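Glutathione S-transferase (Sphingobium chungbukense, PDB 6M1T) probably transfers glutathione to electrophilic compounds, as expected of a bacterial beta-class glutathione S-transferase. Local coordinates at residues 150-162 against 178-191. Sequence-based numbering, arbitrary orientation.
Sequences EFSVADIYLFVML and LGAYCGRIAQRPSV. With CYS (cysteine), chain D; SO4 (sulfate ion), chain E.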
loop_
_atom_site.group_PDB
_atom_site.type_symbol
_atom_site.label_atom_id
_atom_site.label_comp_id
_atom_site.label_asym_id
_atom_site.label_seq_id
_atom_site.Cartn_x
_atom_site.Cartn_y
_atom_site.Cartn_z
ATOM N N GLU A 150 9.759 -17.718 6.778
ATOM C CA GLU A 150 10.668 -17.226 7.841
ATOM C C GLU A 150 10.449 -15.743 8.145
ATOM O O GLU A 150 9.646 -15.079 7.456
ATOM C CB GLU A 150 12.116 -17.477 7.440
ATOM C CG GLU A 150 12.454 -17.026 6.036
ATOM C CD GLU A 150 13.928 -17.266 5.768
ATOM O OE1 GLU A 150 14.279 -17.508 4.617
ATOM O OE2 GLU A 150 14.716 -17.222 6.736
ATOM N N PHE A 151 11.139 -15.267 9.181
ATOM C CA PHE A 151 11.001 -13.898 9.717
ATOM C C PHE A 151 11.285 -12.897 8.600
ATOM O O PHE A 151 12.324 -13.003 7.877
ATOM C CB PHE A 151 11.891 -13.708 10.934
ATOM C CG PHE A 151 11.668 -12.382 11.599
ATOM C CD1 PHE A 151 10.494 -12.135 12.292
ATOM C CD2 PHE A 151 12.644 -11.406 11.575
ATOM C CE1 PHE A 151 10.288 -10.920 12.931
ATOM C CE2 PHE A 151 12.421 -10.176 12.191
ATOM C CZ PHE A 151 11.248 -9.936 12.864
ATOM N N SER A 152 10.361 -11.944 8.421
ATOM C CA SER A 152 10.392 -11.022 7.265
ATOM C C SER A 152 10.038 -9.583 7.670
ATOM O O SER A 152 9.462 -9.355 8.733
ATOM C CB SER A 152 9.475 -11.491 6.184
ATOM O OG SER A 152 8.157 -11.068 6.436
ATOM N N VAL A 153 10.306 -8.651 6.766
ATOM C CA VAL A 153 9.886 -7.235 6.981
ATOM C C VAL A 153 8.366 -7.159 7.175
ATOM O O VAL A 153 7.905 -6.220 7.831
ATOM C CB VAL A 153 10.382 -6.318 5.860
ATOM C CG1 VAL A 153 11.876 -6.111 6.015
ATOM C CG2 VAL A 153 10.030 -6.839 4.459
ATOM N N ALA A 154 7.591 -8.133 6.696
ATOM C CA ALA A 154 6.123 -8.108 6.878
ATOM C C ALA A 154 5.819 -8.373 8.343
ATOM O O ALA A 154 4.900 -7.741 8.868
ATOM C CB ALA A 154 5.431 -9.094 5.960
ATOM N N ASP A 155 6.545 -9.288 8.999
ATOM C CA ASP A 155 6.363 -9.519 10.462
ATOM C C ASP A 155 6.780 -8.227 11.203
ATOM O O ASP A 155 6.156 -7.838 12.179
ATOM C CB ASP A 155 7.222 -10.688 10.974
ATOM C CG ASP A 155 6.891 -12.036 10.333
ATOM O OD1 ASP A 155 5.774 -12.494 10.510
ATOM O OD2 ASP A 155 7.731 -12.568 9.623
ATOM N N ILE A 156 7.885 -7.623 10.802
ATOM C CA ILE A 156 8.362 -6.391 11.492
ATOM C C ILE A 156 7.256 -5.326 11.407
ATOM O O ILE A 156 6.922 -4.699 12.386
ATOM C CB ILE A 156 9.679 -5.892 10.899
ATOM C CG1 ILE A 156 10.843 -6.877 11.129
ATOM C CG2 ILE A 156 9.945 -4.517 11.530
ATOM C CD1 ILE A 156 12.124 -6.477 10.386
ATOM N N TYR A 157 6.708 -5.126 10.230
ATOM C CA TYR A 157 5.688 -4.075 9.975
ATOM C C TYR A 157 4.406 -4.358 10.770
ATOM O O TYR A 157 3.911 -3.470 11.484
ATOM C CB TYR A 157 5.454 -4.064 8.484
ATOM C CG TYR A 157 4.770 -2.855 7.908
ATOM C CD1 TYR A 157 4.759 -1.616 8.531
ATOM C CD2 TYR A 157 4.241 -2.963 6.635
ATOM C CE1 TYR A 157 4.143 -0.521 7.924
ATOM C CE2 TYR A 157 3.661 -1.882 6.003
ATOM C CZ TYR A 157 3.623 -0.658 6.638
ATOM O OH TYR A 157 2.987 0.377 5.994
ATOM N N LEU A 158 3.931 -5.619 10.749
ATOM C CA LEU A 158 2.717 -6.015 11.498
ATOM C C LEU A 158 2.986 -5.804 12.980
ATOM O O LEU A 158 2.128 -5.205 13.644
ATOM C CB LEU A 158 2.326 -7.467 11.215
ATOM C CG LEU A 158 1.142 -8.010 12.013
ATOM C CD1 LEU A 158 -0.108 -7.130 11.841
ATOM C CD2 LEU A 158 0.869 -9.462 11.609
ATOM N N PHE A 159 4.135 -6.306 13.466
ATOM C CA PHE A 159 4.508 -6.189 14.904
ATOM C C PHE A 159 4.381 -4.739 15.368
ATOM O O PHE A 159 3.779 -4.468 16.382
ATOM C CB PHE A 159 5.946 -6.640 15.106
ATOM C CG PHE A 159 6.470 -6.401 16.486
ATOM C CD1 PHE A 159 6.145 -7.287 17.499
ATOM C CD2 PHE A 159 7.375 -5.375 16.742
ATOM C CE1 PHE A 159 6.676 -7.140 18.771
ATOM C CE2 PHE A 159 7.905 -5.229 18.017
ATOM C CZ PHE A 159 7.530 -6.090 19.032
ATOM N N VAL A 160 4.897 -3.790 14.570
ATOM C CA VAL A 160 4.856 -2.354 14.955
ATOM C C VAL A 160 3.405 -1.892 15.127
ATOM O O VAL A 160 3.083 -1.303 16.162
ATOM C CB VAL A 160 5.660 -1.462 13.997
ATOM C CG1 VAL A 160 5.372 0.010 14.257
ATOM C CG2 VAL A 160 7.130 -1.770 14.106
ATOM N N MET A 161 2.533 -2.151 14.170
ATOM C CA MET A 161 1.112 -1.754 14.229
ATOM C C MET A 161 0.350 -2.507 15.340
ATOM O O MET A 161 -0.575 -1.934 15.859
ATOM C CB MET A 161 0.469 -1.983 12.853
ATOM C CG MET A 161 1.162 -1.156 11.767
ATOM S SD MET A 161 0.173 -1.222 10.217
ATOM C CE MET A 161 1.454 -1.446 9.002
ATOM N N LEU A 162 0.756 -3.724 15.730
ATOM C CA LEU A 162 0.107 -4.467 16.862
ATOM C C LEU A 162 0.457 -3.811 18.192
ATOM O O LEU A 162 -0.295 -3.981 19.152
ATOM C CB LEU A 162 0.524 -5.942 16.807
ATOM C CG LEU A 162 -0.027 -6.724 15.624
ATOM C CD1 LEU A 162 0.420 -8.178 15.714
ATOM C CD2 LEU A 162 -1.516 -6.651 15.532
ATOM N N LEU A 178 -2.025 -13.301 18.327
ATOM C CA LEU A 178 -1.288 -12.021 18.095
ATOM C C LEU A 178 -0.366 -11.763 19.284
ATOM O O LEU A 178 0.813 -11.590 19.018
ATOM C CB LEU A 178 -2.277 -10.876 17.864
ATOM C CG LEU A 178 -3.148 -11.029 16.618
ATOM C CD1 LEU A 178 -3.937 -9.769 16.376
ATOM C CD2 LEU A 178 -2.336 -11.360 15.379
ATOM N N GLY A 179 -0.879 -11.879 20.530
ATOM C CA GLY A 179 -0.108 -11.836 21.791
ATOM C C GLY A 179 1.168 -12.659 21.724
ATOM O O GLY A 179 2.262 -12.109 21.968
ATOM N N ALA A 180 1.069 -13.948 21.421
ATOM C CA ALA A 180 2.237 -14.863 21.376
ATOM C C ALA A 180 3.214 -14.423 20.277
ATOM O O ALA A 180 4.444 -14.526 20.452
ATOM C CB ALA A 180 1.753 -16.271 21.134
ATOM N N TYR A 181 2.662 -14.054 19.121
ATOM C CA TYR A 181 3.413 -13.589 17.931
ATOM C C TYR A 181 4.272 -12.402 18.372
ATOM O O TYR A 181 5.467 -12.422 18.056
ATOM C CB TYR A 181 2.420 -13.280 16.803
ATOM C CG TYR A 181 2.959 -12.659 15.548
ATOM C CD1 TYR A 181 3.565 -13.442 14.590
ATOM C CD2 TYR A 181 2.814 -11.296 15.307
ATOM C CE1 TYR A 181 4.033 -12.900 13.412
ATOM C CE2 TYR A 181 3.246 -10.740 14.118
ATOM C CZ TYR A 181 3.868 -11.537 13.183
ATOM O OH TYR A 181 4.300 -11.040 12.001
ATOM N N CYS A 182 3.695 -11.464 19.112
ATOM C CA CYS A 182 4.377 -10.204 19.532
ATOM C C CYS A 182 5.403 -10.576 20.605
ATOM O O CYS A 182 6.577 -10.175 20.504
ATOM C CB CYS A 182 3.415 -9.182 20.123
ATOM S SG CYS A 182 2.415 -8.326 18.870
ATOM N N GLY A 183 4.966 -11.409 21.547
ATOM C CA GLY A 183 5.850 -12.131 22.485
ATOM C C GLY A 183 7.131 -12.645 21.868
ATOM O O GLY A 183 8.201 -12.270 22.376
ATOM N N ARG A 184 7.050 -13.499 20.847
ATOM C CA ARG A 184 8.241 -14.087 20.189
ATOM C C ARG A 184 9.057 -12.964 19.545
ATOM O O ARG A 184 10.281 -12.938 19.695
ATOM C CB ARG A 184 7.841 -15.148 19.161
ATOM C CG ARG A 184 7.155 -16.362 19.781
ATOM C CD ARG A 184 6.899 -17.500 18.813
ATOM N NE ARG A 184 6.260 -17.124 17.552
ATOM C CZ ARG A 184 4.945 -17.033 17.341
ATOM N NH1 ARG A 184 4.086 -17.248 18.319
ATOM N NH2 ARG A 184 4.494 -16.705 16.144
ATOM N N ILE A 185 8.411 -12.048 18.823
ATOM C CA ILE A 185 9.194 -11.055 18.039
ATOM C C ILE A 185 9.943 -10.113 18.991
ATOM O O ILE A 185 11.078 -9.794 18.718
ATOM C CB ILE A 185 8.292 -10.337 17.019
ATOM C CG1 ILE A 185 7.897 -11.338 15.929
ATOM C CG2 ILE A 185 8.989 -9.094 16.469
ATOM C CD1 ILE A 185 6.787 -10.874 15.004
ATOM N N ALA A 186 9.320 -9.709 20.078
ATOM C CA ALA A 186 9.865 -8.743 21.044
ATOM C C ALA A 186 11.153 -9.294 21.691
ATOM O O ALA A 186 11.928 -8.486 22.194
ATOM C CB ALA A 186 8.806 -8.374 22.049
ATOM N N GLN A 187 11.397 -10.602 21.658
ATOM C CA GLN A 187 12.614 -11.205 22.259
ATOM C C GLN A 187 13.780 -11.044 21.285
ATOM O O GLN A 187 14.910 -11.278 21.701
ATOM C CB GLN A 187 12.370 -12.676 22.609
ATOM C CG GLN A 187 11.153 -12.873 23.506
ATOM C CD GLN A 187 11.191 -14.209 24.207
ATOM O OE1 GLN A 187 11.096 -15.263 23.577
ATOM N NE2 GLN A 187 11.348 -14.168 25.520
ATOM N N ARG A 188 13.536 -10.666 20.030
ATOM C CA ARG A 188 14.650 -10.504 19.077
ATOM C C ARG A 188 15.475 -9.321 19.558
ATOM O O ARG A 188 14.907 -8.322 19.991
ATOM C CB ARG A 188 14.151 -10.334 17.647
ATOM C CG ARG A 188 13.361 -11.527 17.155
ATOM C CD ARG A 188 12.901 -11.317 15.739
ATOM N NE ARG A 188 14.028 -11.307 14.822
ATOM C CZ ARG A 188 14.473 -12.371 14.160
ATOM N NH1 ARG A 188 13.874 -13.542 14.288
ATOM N NH2 ARG A 188 15.499 -12.258 13.353
ATOM N N PRO A 189 16.810 -9.474 19.599
ATOM C CA PRO A 189 17.723 -8.395 20.001
ATOM C C PRO A 189 17.533 -7.069 19.232
ATOM O O PRO A 189 17.511 -6.020 19.839
ATOM C CB PRO A 189 19.119 -8.976 19.714
ATOM C CG PRO A 189 18.948 -10.474 19.741
ATOM C CD PRO A 189 17.506 -10.748 19.353
ATOM N N SER A 190 17.398 -7.151 17.902
ATOM C CA SER A 190 17.089 -5.993 17.016
ATOM C C SER A 190 15.875 -5.245 17.556
ATOM O O SER A 190 15.869 -4.037 17.549
ATOM C CB SER A 190 16.791 -6.462 15.630
ATOM O OG SER A 190 15.486 -7.052 15.621
ATOM N N VAL A 191 14.852 -5.965 18.004
ATOM C CA VAL A 191 13.556 -5.346 18.371
ATOM C C VAL A 191 13.717 -4.601 19.694
ATOM O O VAL A 191 13.387 -3.383 19.736
ATOM C CB VAL A 191 12.432 -6.403 18.334
ATOM C CG1 VAL A 191 11.107 -5.836 18.768
ATOM C CG2 VAL A 191 12.331 -6.975 16.936
HETATM N N CYS D . 1.124 -5.993 23.478
HETATM C CA CYS D . 0.876 -7.198 22.627
HETATM C C CYS D . 1.821 -8.336 23.043
HETATM O O CYS D . 3.019 -8.038 23.287
HETATM C CB CYS D . 1.026 -6.836 21.152
HETATM S SG CYS D . 0.671 -8.184 19.984
HETATM S S SO4 E . 15.510 -15.766 11.457
HETATM O O1 SO4 E . 14.859 -15.740 12.735
HETATM O O2 SO4 E . 16.827 -16.305 11.633
HETATM O O3 SO4 E . 15.598 -14.435 10.906
HETATM O O4 SO4 E . 14.735 -16.592 10.578
#
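R188 spreads its guanidinium across the face of the F151 ring, planes 15° apart, with CZ 3.8 Å from the ring centroid, a cation-pi stack in which the arginine's CD also rests on the aromatic face. A phenylalanine suits this place because its flat face accepts both the charge and the methylene; an alanine here would probably leave that face of the guanidinium, and I185 CG1, without their aromatic cover. Deeper in, F159 is a knob in a hole formed by C182, I185, A186 and V191: its CG, anti to the backbone N (chi1 173°), carries the ring across so that branched I185 can set its CG2 methyl over one face, 3.7 Å from the centroid, while V191 CG1 approaches CE2. Beyond it, L162 CB packs 3.7 Å from the sulfur of C182, which is joined to a bound cysteine by a disulfide (C182 SG to CYS SG 2.1 Å). The N-to-C directions of helix segments 153-162 and 178-186 make 114° within the all-helical C-terminal domain of the GST fold. Y181 suits its place by bringing a hydroxyl to buried D155: OH donates to OD1 (2.6 Å), which receives it on its anti lone pair and also accepts from Y146 N. D155 OD2 accepts from S152 N at 3.0 Å, so that the two form a capping box, while S152 OG, at the N-cap, accepts from A154 N. R188 NE also forms a salt bridge with E20 of helix 12-21, and NH1 and NH2 reach two oxygens of a sulfate ion, probably from the crystallisation liquor.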